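RagA protein (Porphyromonas gingivalis, PDB 6SLN) probably imports oligopeptides across the outer membrane as the TonB-dependent transporter component of RagAB, working with the lipoprotein RagB. Local coordinates at residues 949-955 against 992-997; 111-115 against 311-315; 750-756 against 849-855; 178-184 against 203-209. All blocks are in the same frame, centred on the assembly; numbering follows the deposited sequence.

Contacts 1 and 3 are antiparallel strand pairings in the wall of the transmembrane β-barrel, about 20 Å apart between centres, whereas contact 4 lies inside the plug domain, in the sheet that holds strands 180-186 and 203-208. Contact 2 joins plug to barrel: its loop 111-115 faces barrel strand 309-322. Along the chain, contact 4 is nested within the loop closed by contact 2, and contacts 3 and 1 follow, the last ending at the C-terminus. Contact 2 touches both neighbours, through Glu112 and Tyr955 of contact 1 and through Glu112, Ala111 and Asp315 against Asn178 of contact 4. It thus links plug sheet to barrel wall; contact 3 stands apart, its nearest atoms about 9 Å away.

Contact 1: 949-955 against 992-997; sequences IGGARVY and GIQLSF
Strands 951-955 and 992-996 run antiparallel, their axes 4.5 Å apart at 171°. Gly951-Ser996, Arg953-Gln994 and Tyr955-Gly992 are the hydrogen-bonded pairs, Ala952-Leu995 and Val954-Ile993 the non-hydrogen-bonded ones. Arg953 N donates to Gln994 O (2.8 Å) and Gln994 N to Arg953 O (2.6 Å); Tyr955 and Gly992 exchange two bonds of 2.9 Å, N to O each way. At the start, Gly950 N (2.9 Å) and Gly951 N (3.2 Å) both reach Ser996 O, a classic β-bulge. Tyr955 takes the p rotamer and lays its ring face over Gly992, whose CA sits 3.7 Å from the ring centroid. A CB on Gly992 would clash with the ring, so this is an aromatic rescue of glycine. On the same face Arg953 (m, t, t) rises beside Gln994 (chi1 and chi2 t, chi3 78°), CD to OE1 3.1 Å. The other face is apolar: Val954 CG1 (m) lies 4.1 Å from Ile993 CD1 (t), and Ala952 CB 4.3 Å from Leu995 CD1. The C-terminal Phe997, a common ending of outer-membrane barrels, turns its p-rotamer ring to Ile949, CD2 to CG1 3.9 Å. Strand 921-937 flanks 951-955, while strand 218-230 pairs with 992-997 and closes the barrel.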
# COMPACT_ATOMS: atom_id res chain seq x y z
N ILE A 949 -40.45 -15.33 -27.56
CA ILE A 949 -40.81 -15.09 -26.17
C ILE A 949 -41.94 -16.02 -25.77
O ILE A 949 -42.97 -16.09 -26.47
CB ILE A 949 -41.21 -13.62 -25.96
CG1 ILE A 949 -40.19 -12.71 -26.64
CG2 ILE A 949 -41.30 -13.29 -24.50
CD1 ILE A 949 -40.79 -11.85 -27.75
N GLY A 950 -41.78 -16.70 -24.64
CA GLY A 950 -42.80 -17.61 -24.13
C GLY A 950 -43.74 -16.97 -23.13
O GLY A 950 -44.88 -17.43 -22.97
N GLY A 951 -43.29 -15.93 -22.44
CA GLY A 951 -44.12 -15.30 -21.43
C GLY A 951 -43.53 -13.97 -21.01
O GLY A 951 -42.46 -13.57 -21.47
N ALA A 952 -44.25 -13.28 -20.12
CA ALA A 952 -43.75 -12.03 -19.56
C ALA A 952 -44.54 -11.68 -18.31
O ALA A 952 -45.70 -12.06 -18.17
CB ALA A 952 -43.83 -10.89 -20.58
N ARG A 953 -43.89 -10.95 -17.40
CA ARG A 953 -44.54 -10.45 -16.20
C ARG A 953 -44.13 -9.01 -15.95
O ARG A 953 -42.98 -8.63 -16.20
CB ARG A 953 -44.19 -11.27 -14.96
CG ARG A 953 -44.41 -12.75 -15.08
CD ARG A 953 -43.62 -13.51 -14.03
NE ARG A 953 -43.71 -14.94 -14.30
CZ ARG A 953 -44.22 -15.85 -13.47
NH1 ARG A 953 -44.67 -15.48 -12.29
NH2 ARG A 953 -44.26 -17.12 -13.83
N VAL A 954 -45.07 -8.22 -15.46
CA VAL A 954 -44.77 -6.91 -14.89
C VAL A 954 -45.25 -6.91 -13.45
O VAL A 954 -46.20 -7.61 -13.09
CB VAL A 954 -45.41 -5.76 -15.68
CG1 VAL A 954 -44.64 -5.52 -16.97
CG2 VAL A 954 -46.89 -6.06 -15.98
N TYR A 955 -44.57 -6.13 -12.61
CA TYR A 955 -44.95 -6.05 -11.21
C TYR A 955 -44.71 -4.64 -10.68
O TYR A 955 -43.84 -3.91 -11.16
CB TYR A 955 -44.20 -7.04 -10.33
CG TYR A 955 -42.69 -6.86 -10.29
CD1 TYR A 955 -42.10 -5.91 -9.45
CD2 TYR A 955 -41.85 -7.66 -11.06
CE1 TYR A 955 -40.71 -5.76 -9.40
CE2 TYR A 955 -40.48 -7.52 -11.02
CZ TYR A 955 -39.91 -6.57 -10.19
OH TYR A 955 -38.53 -6.46 -10.17
N GLY A 992 -41.16 -3.19 -12.11
CA GLY A 992 -40.27 -4.18 -12.68
C GLY A 992 -40.94 -5.02 -13.74
O GLY A 992 -42.17 -5.12 -13.82
N ILE A 993 -40.10 -5.66 -14.56
CA ILE A 993 -40.53 -6.42 -15.72
C ILE A 993 -39.81 -7.76 -15.69
O ILE A 993 -38.75 -7.91 -15.09
CB ILE A 993 -40.24 -5.65 -17.03
CG1 ILE A 993 -40.83 -6.36 -18.24
CG2 ILE A 993 -38.76 -5.44 -17.21
CD1 ILE A 993 -41.29 -5.41 -19.32
N GLN A 994 -40.41 -8.75 -16.34
CA GLN A 994 -39.71 -10.01 -16.55
C GLN A 994 -40.06 -10.62 -17.90
O GLN A 994 -41.23 -10.66 -18.30
CB GLN A 994 -40.00 -11.03 -15.45
CG GLN A 994 -39.23 -12.31 -15.66
CD GLN A 994 -39.80 -13.49 -14.90
OE1 GLN A 994 -40.80 -14.09 -15.30
NE2 GLN A 994 -39.15 -13.83 -13.80
N LEU A 995 -39.03 -11.10 -18.59
CA LEU A 995 -39.14 -11.71 -19.91
C LEU A 995 -38.67 -13.15 -19.84
O LEU A 995 -37.56 -13.42 -19.36
CB LEU A 995 -38.28 -10.94 -20.92
CG LEU A 995 -38.97 -9.90 -21.79
CD1 LEU A 995 -39.96 -9.05 -21.00
CD2 LEU A 995 -37.92 -9.03 -22.40
N SER A 996 -39.48 -14.08 -20.33
CA SER A 996 -39.11 -15.48 -20.36
C SER A 996 -39.11 -15.96 -21.80
O SER A 996 -40.09 -15.74 -22.52
CB SER A 996 -40.08 -16.33 -19.54
OG SER A 996 -40.12 -15.87 -18.22
N PHE A 997 -38.04 -16.63 -22.21
CA PHE A 997 -38.06 -17.34 -23.48
C PHE A 997 -37.02 -18.45 -23.54
O PHE A 997 -36.60 -18.97 -22.51
CB PHE A 997 -37.88 -16.38 -24.65
CG PHE A 997 -36.87 -15.30 -24.41
CD1 PHE A 997 -35.54 -15.62 -24.29
CD2 PHE A 997 -37.26 -13.97 -24.35
CE1 PHE A 997 -34.61 -14.63 -24.09
CE2 PHE A 997 -36.34 -12.97 -24.15
CZ PHE A 997 -35.01 -13.30 -24.02
OXT PHE A 997 -36.62 -18.88 -24.62

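Contact 2: 111-115 against 311-315; sequences AEKPV and TSQGD
The side chain of Gln313 rises from the barrel strand and lies beneath the loop from Glu112 to Pro114, with Gln313 CG 4.1 Å from Glu112 OE1 and Gln313 CD 4.4 Å from Lys113 O. The p, t setting of chi1 and chi2 carries the carboxamide into the space between Glu112 and the Lys113-Pro114 backbone. Residues 311-315 are fully extended, with Thr311, Gln313 and Asp315 directing CB toward the loop. Residues 111-115 form no regular structure: Glu112 has positive phi (40°, psi 84°), Lys113 is extended with CB pointing away, and Pro114 lies at -82°/25°. The two segments pass in opposite senses, so that Pro114 meets Thr311 (CA to CA 6.5 Å) while Glu112 meets Gln313 and Asp315. This is a plug-barrel interface of a TonB-dependent transporter, in which a plug-domain loop rests on the inner surface of the barrel wall through side chains, without strand pairing. At one end the m rotamer of Thr311 places CG2 3.5 Å from Pro114 O and 4.1 Å from Pro114 CB. At the other, chi1 of Glu112 is m and chi2 near -90°, bending the carboxylate down until OE1 is 3.2 Å from Asp315 OD2. These two acidic groups crowd each other, and Asp315 is also hydrogen-bonded to Asn176 and Asn222. Strands 951-964 and 986-996 flank Pro114, which packs on Met957 and Val990.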
# COMPACT_ATOMS: atom_id res chain seq x y z
N ALA A 111 -36.36 -13.38 -4.23
CA ALA A 111 -36.10 -12.89 -5.58
C ALA A 111 -36.30 -11.38 -5.72
O ALA A 111 -37.23 -10.82 -5.15
CB ALA A 111 -37.01 -13.60 -6.59
N GLU A 112 -35.42 -10.75 -6.50
CA GLU A 112 -35.51 -9.36 -6.93
C GLU A 112 -36.00 -8.42 -5.84
O GLU A 112 -37.19 -8.11 -5.77
CB GLU A 112 -36.42 -9.24 -8.16
CG GLU A 112 -35.95 -9.97 -9.42
CD GLU A 112 -35.10 -9.09 -10.35
OE1 GLU A 112 -33.85 -9.23 -10.30
OE2 GLU A 112 -35.67 -8.27 -11.11
N LYS A 113 -35.09 -7.96 -4.98
CA LYS A 113 -35.50 -7.08 -3.90
C LYS A 113 -34.59 -5.86 -3.87
O LYS A 113 -33.38 -5.98 -4.12
CB LYS A 113 -35.49 -7.81 -2.54
CG LYS A 113 -36.55 -8.92 -2.43
CD LYS A 113 -37.20 -9.04 -1.05
CE LYS A 113 -38.73 -9.17 -1.13
NZ LYS A 113 -39.21 -10.43 -1.78
N PRO A 114 -35.12 -4.70 -3.59
CA PRO A 114 -34.37 -3.47 -3.88
C PRO A 114 -33.35 -3.11 -2.82
O PRO A 114 -33.01 -1.93 -2.69
CB PRO A 114 -35.47 -2.41 -3.97
CG PRO A 114 -36.54 -2.91 -3.04
CD PRO A 114 -36.47 -4.42 -3.04
N VAL A 115 -32.85 -4.08 -2.06
CA VAL A 115 -31.69 -3.84 -1.21
C VAL A 115 -30.69 -4.98 -1.38
O VAL A 115 -31.05 -6.11 -1.72
CB VAL A 115 -32.06 -3.67 0.28
CG1 VAL A 115 -32.56 -2.25 0.55
CG2 VAL A 115 -33.07 -4.72 0.70
N THR A 311 -32.71 3.05 -7.19
CA THR A 311 -32.20 1.69 -7.09
C THR A 311 -32.60 0.94 -8.36
O THR A 311 -33.78 0.89 -8.70
CB THR A 311 -32.76 0.96 -5.86
OG1 THR A 311 -32.33 1.62 -4.66
CG2 THR A 311 -32.31 -0.51 -5.84
N SER A 312 -31.61 0.37 -9.06
CA SER A 312 -31.82 -0.24 -10.36
C SER A 312 -31.08 -1.57 -10.45
O SER A 312 -29.97 -1.69 -9.92
CB SER A 312 -31.32 0.70 -11.46
OG SER A 312 -29.99 1.11 -11.16
N GLN A 313 -31.68 -2.56 -11.12
CA GLN A 313 -31.03 -3.85 -11.26
C GLN A 313 -31.52 -4.59 -12.50
O GLN A 313 -32.71 -4.56 -12.83
CB GLN A 313 -31.22 -4.72 -10.00
CG GLN A 313 -32.59 -5.40 -9.83
CD GLN A 313 -32.75 -6.07 -8.46
OE1 GLN A 313 -32.59 -7.29 -8.33
NE2 GLN A 313 -33.07 -5.28 -7.44
N GLY A 314 -30.58 -5.24 -13.19
CA GLY A 314 -30.87 -6.08 -14.33
C GLY A 314 -30.33 -7.49 -14.12
O GLY A 314 -29.72 -7.80 -13.10
N ASP A 315 -30.52 -8.32 -15.14
CA ASP A 315 -30.51 -9.75 -14.91
C ASP A 315 -30.72 -10.58 -16.18
O ASP A 315 -31.66 -10.31 -16.92
CB ASP A 315 -31.64 -10.08 -13.96
CG ASP A 315 -31.24 -11.02 -12.94
OD1 ASP A 315 -30.17 -11.62 -13.14
OD2 ASP A 315 -31.97 -11.16 -11.95

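Contact 3: 750-756 against 849-855; sequences DWNVYAS and SLGASWK
Ser849, within strand 844-853, pairs antiparallel with Ser756 (segments 849-853 and 752-756: axes 4.7 Å apart, 169°): its N donates to Ser756 O and its O accepts from Ser756 N, both 2.7 Å, while OG (m) turns to Asp862. Leu850 points away, its CA 3.6 Å from Tyr754 O. Gly851 O accepts from Tyr754 N (2.8 Å), and Gly851 CA sits 3.8 Å from the centroid of the p-rotamer Tyr754 ring, which takes the space of a CB. This aromatic rescue of glycine lies in the transmembrane β-barrel wall, between strands 732-746 and 857-873; the Tyr754 hydroxyl bonds Asp860. Ala852, opposite Val753, turns CB to the edge of Trp751 (CZ3, 3.6 Å). Ser853 N donates to Asn752 O (3.0 Å), and its p-rotamer OG adds a weak bond to that oxygen (3.4 Å). Trp854 (chi1 -145°, chi2 33°) ends the pairing edge-to-face against Trp751 (chi1 -94°, chi2 97°), five-membered ring centroids 4.6 Å apart and planes at 65°. Lys855 CD passes 3.9 Å from Asp750 OD1.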
# COMPACT_ATOMS: atom_id res chain seq x y z
N ASP A 750 -59.87 -20.15 -10.62
CA ASP A 750 -59.93 -18.74 -11.00
C ASP A 750 -59.20 -17.95 -9.91
O ASP A 750 -58.32 -17.13 -10.20
CB ASP A 750 -61.38 -18.28 -11.14
CG ASP A 750 -61.59 -17.31 -12.30
OD1 ASP A 750 -61.26 -17.66 -13.46
OD2 ASP A 750 -62.12 -16.20 -12.06
N TRP A 751 -59.54 -18.23 -8.65
CA TRP A 751 -59.03 -17.55 -7.47
C TRP A 751 -58.04 -18.44 -6.71
O TRP A 751 -58.04 -19.66 -6.85
CB TRP A 751 -60.18 -17.17 -6.53
CG TRP A 751 -60.70 -15.79 -6.72
CD1 TRP A 751 -61.78 -15.44 -7.46
CD2 TRP A 751 -60.17 -14.58 -6.17
NE1 TRP A 751 -61.95 -14.08 -7.41
CE2 TRP A 751 -60.98 -13.53 -6.62
CE3 TRP A 751 -59.08 -14.28 -5.35
CZ2 TRP A 751 -60.74 -12.20 -6.27
CZ3 TRP A 751 -58.85 -12.96 -5.00
CH2 TRP A 751 -59.68 -11.94 -5.47
N ASN A 752 -57.22 -17.80 -5.87
CA ASN A 752 -56.32 -18.55 -4.97
C ASN A 752 -55.81 -17.60 -3.88
O ASN A 752 -54.88 -16.83 -4.12
CB ASN A 752 -55.16 -19.18 -5.73
CG ASN A 752 -54.25 -19.99 -4.83
OD1 ASN A 752 -54.48 -20.08 -3.62
ND2 ASN A 752 -53.20 -20.57 -5.41
N VAL A 753 -56.40 -17.71 -2.69
CA VAL A 753 -55.99 -16.95 -1.52
C VAL A 753 -55.20 -17.87 -0.62
O VAL A 753 -55.66 -18.97 -0.31
CB VAL A 753 -57.20 -16.37 -0.79
CG1 VAL A 753 -56.76 -15.38 0.25
CG2 VAL A 753 -58.14 -15.72 -1.78
N TYR A 754 -54.01 -17.43 -0.19
CA TYR A 754 -53.12 -18.24 0.64
C TYR A 754 -52.54 -17.36 1.74
O TYR A 754 -52.39 -16.15 1.58
CB TYR A 754 -51.96 -18.86 -0.17
CG TYR A 754 -51.42 -17.94 -1.23
CD1 TYR A 754 -52.07 -17.81 -2.46
CD2 TYR A 754 -50.28 -17.18 -1.00
CE1 TYR A 754 -51.59 -16.95 -3.43
CE2 TYR A 754 -49.79 -16.32 -1.97
CZ TYR A 754 -50.45 -16.20 -3.19
OH TYR A 754 -49.99 -15.35 -4.17
N ALA A 755 -52.21 -18.00 2.86
CA ALA A 755 -51.75 -17.31 4.06
C ALA A 755 -50.65 -18.12 4.74
O ALA A 755 -50.68 -19.35 4.77
CB ALA A 755 -52.89 -17.07 5.05
N SER A 756 -49.70 -17.40 5.30
CA SER A 756 -48.60 -17.99 6.04
C SER A 756 -48.43 -17.18 7.30
O SER A 756 -48.40 -15.95 7.25
CB SER A 756 -47.32 -18.00 5.20
OG SER A 756 -46.17 -17.87 6.01
N SER A 849 -47.78 -13.64 6.01
CA SER A 849 -47.82 -13.39 4.58
C SER A 849 -49.20 -13.75 4.05
O SER A 849 -49.72 -14.84 4.32
CB SER A 849 -46.73 -14.21 3.85
OG SER A 849 -45.42 -13.86 4.30
N LEU A 850 -49.83 -12.80 3.35
CA LEU A 850 -51.06 -13.01 2.62
C LEU A 850 -50.75 -13.17 1.14
O LEU A 850 -49.60 -13.05 0.71
CB LEU A 850 -52.04 -11.86 2.80
CG LEU A 850 -52.56 -11.60 4.21
CD1 LEU A 850 -52.03 -10.27 4.69
CD2 LEU A 850 -54.08 -11.62 4.21
N GLY A 851 -51.78 -13.43 0.36
CA GLY A 851 -51.57 -13.52 -1.06
C GLY A 851 -52.79 -13.99 -1.82
O GLY A 851 -53.33 -15.06 -1.54
N ALA A 852 -53.23 -13.20 -2.79
CA ALA A 852 -54.27 -13.60 -3.71
C ALA A 852 -53.72 -13.58 -5.13
O ALA A 852 -52.91 -12.71 -5.48
CB ALA A 852 -55.51 -12.69 -3.62
N SER A 853 -54.13 -14.56 -5.92
CA SER A 853 -53.85 -14.57 -7.34
C SER A 853 -55.16 -14.73 -8.07
O SER A 853 -55.94 -15.64 -7.76
CB SER A 853 -52.89 -15.70 -7.71
OG SER A 853 -53.28 -16.90 -7.09
N TRP A 854 -55.42 -13.83 -9.02
CA TRP A 854 -56.58 -13.95 -9.89
C TRP A 854 -56.26 -14.86 -11.06
O TRP A 854 -55.72 -15.96 -10.86
CB TRP A 854 -57.01 -12.59 -10.41
CG TRP A 854 -58.46 -12.57 -10.53
CD1 TRP A 854 -59.35 -13.23 -9.74
CD2 TRP A 854 -59.23 -11.90 -11.53
NE1 TRP A 854 -60.63 -13.00 -10.17
CE2 TRP A 854 -60.58 -12.19 -11.27
CE3 TRP A 854 -58.91 -11.08 -12.61
CZ2 TRP A 854 -61.61 -11.68 -12.04
CZ3 TRP A 854 -59.94 -10.58 -13.38
CH2 TRP A 854 -61.27 -10.88 -13.10
N LYS A 855 -56.58 -14.44 -12.28
CA LYS A 855 -56.07 -15.13 -13.46
C LYS A 855 -54.90 -14.30 -13.99
O LYS A 855 -55.03 -13.50 -14.91
CB LYS A 855 -57.18 -15.34 -14.49
CG LYS A 855 -56.97 -16.61 -15.35
CD LYS A 855 -58.29 -17.21 -15.87
CE LYS A 855 -58.04 -18.30 -16.93
NZ LYS A 855 -58.75 -18.03 -18.23

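Contact 4: 178-184 against 203-209; sequences NDFESMS and VVFIQTK
A classic β-bulge interrupts this antiparallel pairing in the sheet of the plug domain, where strands 180-184 and 203-208 meet at 155° with axes 4.4 Å apart. Glu181 N (2.6 Å) and Ser182 N (3.3 Å) both donate to Gln207 O, shifting the register by one between Phe180-Thr208 and Ser182-Gln207. Past the bulge, Met183-Ile206 is non-hydrogen-bonded and Ser184-Phe205 hydrogen-bonded, with N-to-O bonds of 2.9 Å each way. Lys209, the most buried by the pairing, adopts an m, t, t, t conformation and runs back along 178-181, its CG 3.6 Å from Glu181 OE2 and its CE 3.7 Å from Phe180 O. Its own N donates to Asp179 O (2.7 Å), within the end of a 3-10 segment that takes in 178-179. Ile206 (m, t) comes next: its CG2 stands over the face of Phe180 (chi1 m), 3.5 Å from the ring centroid, in a CH-π contact, while CG1 meets Met183 CE at 3.5 Å. Met183 (t, t, m) also places SD 3.6 Å from Val204 CG1. Strand 102-106 borders 180-186 and strand 159-162 borders 203-208, while Asp179 reaches Tyr328 of the barrel. At its far tip, Lys209 NZ donates to Asn178 O over 2.6 Å.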
# COMPACT_ATOMS: atom_id res chain seq x y z
N ASN A 178 -31.19 -13.81 -7.15
CA ASN A 178 -32.06 -14.52 -8.08
C ASN A 178 -31.53 -15.88 -8.45
O ASN A 178 -32.28 -16.71 -8.97
CB ASN A 178 -32.26 -13.71 -9.34
CG ASN A 178 -33.54 -12.97 -9.33
OD1 ASN A 178 -33.57 -11.77 -9.52
ND2 ASN A 178 -34.64 -13.69 -9.10
N ASP A 179 -30.23 -16.11 -8.23
CA ASP A 179 -29.62 -17.42 -8.42
C ASP A 179 -29.92 -18.38 -7.27
O ASP A 179 -29.55 -19.55 -7.37
CB ASP A 179 -28.11 -17.27 -8.58
CG ASP A 179 -27.76 -16.34 -9.71
OD1 ASP A 179 -28.58 -16.21 -10.63
OD2 ASP A 179 -26.67 -15.73 -9.67
N PHE A 180 -30.58 -17.91 -6.21
CA PHE A 180 -30.89 -18.72 -5.04
C PHE A 180 -32.18 -19.50 -5.26
O PHE A 180 -33.23 -18.92 -5.58
CB PHE A 180 -31.02 -17.85 -3.79
CG PHE A 180 -29.77 -17.11 -3.42
CD1 PHE A 180 -28.57 -17.37 -4.05
CD2 PHE A 180 -29.80 -16.14 -2.43
CE1 PHE A 180 -27.43 -16.69 -3.70
CE2 PHE A 180 -28.66 -15.46 -2.07
CZ PHE A 180 -27.47 -15.73 -2.70
N GLU A 181 -32.10 -20.82 -5.08
CA GLU A 181 -33.28 -21.67 -5.22
C GLU A 181 -34.09 -21.68 -3.93
O GLU A 181 -35.31 -21.48 -3.95
CB GLU A 181 -32.87 -23.10 -5.57
CG GLU A 181 -34.02 -24.02 -5.87
CD GLU A 181 -34.96 -23.44 -6.91
OE1 GLU A 181 -35.92 -22.75 -6.52
OE2 GLU A 181 -34.72 -23.67 -8.12
N SER A 182 -33.42 -21.91 -2.82
CA SER A 182 -34.10 -22.00 -1.54
C SER A 182 -33.13 -21.54 -0.47
O SER A 182 -31.94 -21.30 -0.72
CB SER A 182 -34.59 -23.42 -1.26
OG SER A 182 -33.68 -24.39 -1.75
N MET A 183 -33.67 -21.38 0.73
CA MET A 183 -32.87 -21.11 1.92
C MET A 183 -33.47 -21.90 3.06
O MET A 183 -34.67 -21.78 3.35
CB MET A 183 -32.83 -19.61 2.23
CG MET A 183 -32.19 -19.31 3.56
SD MET A 183 -32.08 -17.54 3.84
CE MET A 183 -31.32 -16.98 2.33
N SER A 184 -32.66 -22.76 3.65
CA SER A 184 -33.07 -23.59 4.78
C SER A 184 -32.46 -23.02 6.06
O SER A 184 -31.26 -22.71 6.10
CB SER A 184 -32.64 -25.04 4.59
OG SER A 184 -33.12 -25.57 3.37
N VAL A 203 -27.87 -22.57 11.46
CA VAL A 203 -27.19 -22.62 10.17
C VAL A 203 -28.15 -22.13 9.10
O VAL A 203 -29.29 -22.60 9.03
CB VAL A 203 -26.68 -24.04 9.86
CG1 VAL A 203 -26.28 -24.14 8.41
CG2 VAL A 203 -25.50 -24.38 10.76
N VAL A 204 -27.71 -21.17 8.31
CA VAL A 204 -28.49 -20.64 7.19
C VAL A 204 -27.86 -21.22 5.93
O VAL A 204 -26.75 -20.84 5.55
CB VAL A 204 -28.49 -19.11 7.16
CG1 VAL A 204 -29.54 -18.59 6.19
CG2 VAL A 204 -28.72 -18.53 8.56
N PHE A 205 -28.56 -22.15 5.30
CA PHE A 205 -28.07 -22.79 4.09
C PHE A 205 -28.77 -22.18 2.88
O PHE A 205 -29.99 -22.28 2.74
CB PHE A 205 -28.32 -24.29 4.15
CG PHE A 205 -27.51 -25.07 3.17
CD1 PHE A 205 -27.95 -25.24 1.87
CD2 PHE A 205 -26.30 -25.63 3.54
CE1 PHE A 205 -27.21 -25.96 0.96
CE2 PHE A 205 -25.56 -26.35 2.64
CZ PHE A 205 -26.01 -26.52 1.34
N ILE A 206 -27.99 -21.55 2.01
CA ILE A 206 -28.49 -20.99 0.76
C ILE A 206 -28.10 -21.95 -0.37
O ILE A 206 -26.92 -22.26 -0.55
CB ILE A 206 -27.92 -19.59 0.49
CG1 ILE A 206 -28.30 -18.64 1.63
CG2 ILE A 206 -28.41 -19.06 -0.85
CD1 ILE A 206 -27.67 -17.26 1.53
N GLN A 207 -29.08 -22.43 -1.13
CA GLN A 207 -28.79 -23.30 -2.26
C GLN A 207 -29.16 -22.60 -3.55
O GLN A 207 -30.32 -22.26 -3.77
CB GLN A 207 -29.53 -24.63 -2.15
CG GLN A 207 -29.02 -25.61 -3.17
CD GLN A 207 -29.76 -26.91 -3.14
OE1 GLN A 207 -30.66 -27.11 -2.32
NE2 GLN A 207 -29.39 -27.83 -4.03
N THR A 208 -28.16 -22.42 -4.41
CA THR A 208 -28.34 -21.75 -5.69
C THR A 208 -28.97 -22.70 -6.72
O THR A 208 -29.13 -23.90 -6.49
CB THR A 208 -27.00 -21.20 -6.19
OG1 THR A 208 -26.12 -22.28 -6.52
CG2 THR A 208 -26.33 -20.32 -5.12
N LYS A 209 -29.34 -22.15 -7.87
CA LYS A 209 -30.16 -22.88 -8.83
C LYS A 209 -29.31 -23.75 -9.75
O LYS A 209 -28.19 -23.40 -10.12
CB LYS A 209 -30.98 -21.92 -9.68
CG LYS A 209 -32.15 -21.29 -8.95
CD LYS A 209 -32.64 -20.01 -9.64
CE LYS A 209 -34.03 -19.61 -9.14
NZ LYS A 209 -34.35 -18.17 -9.36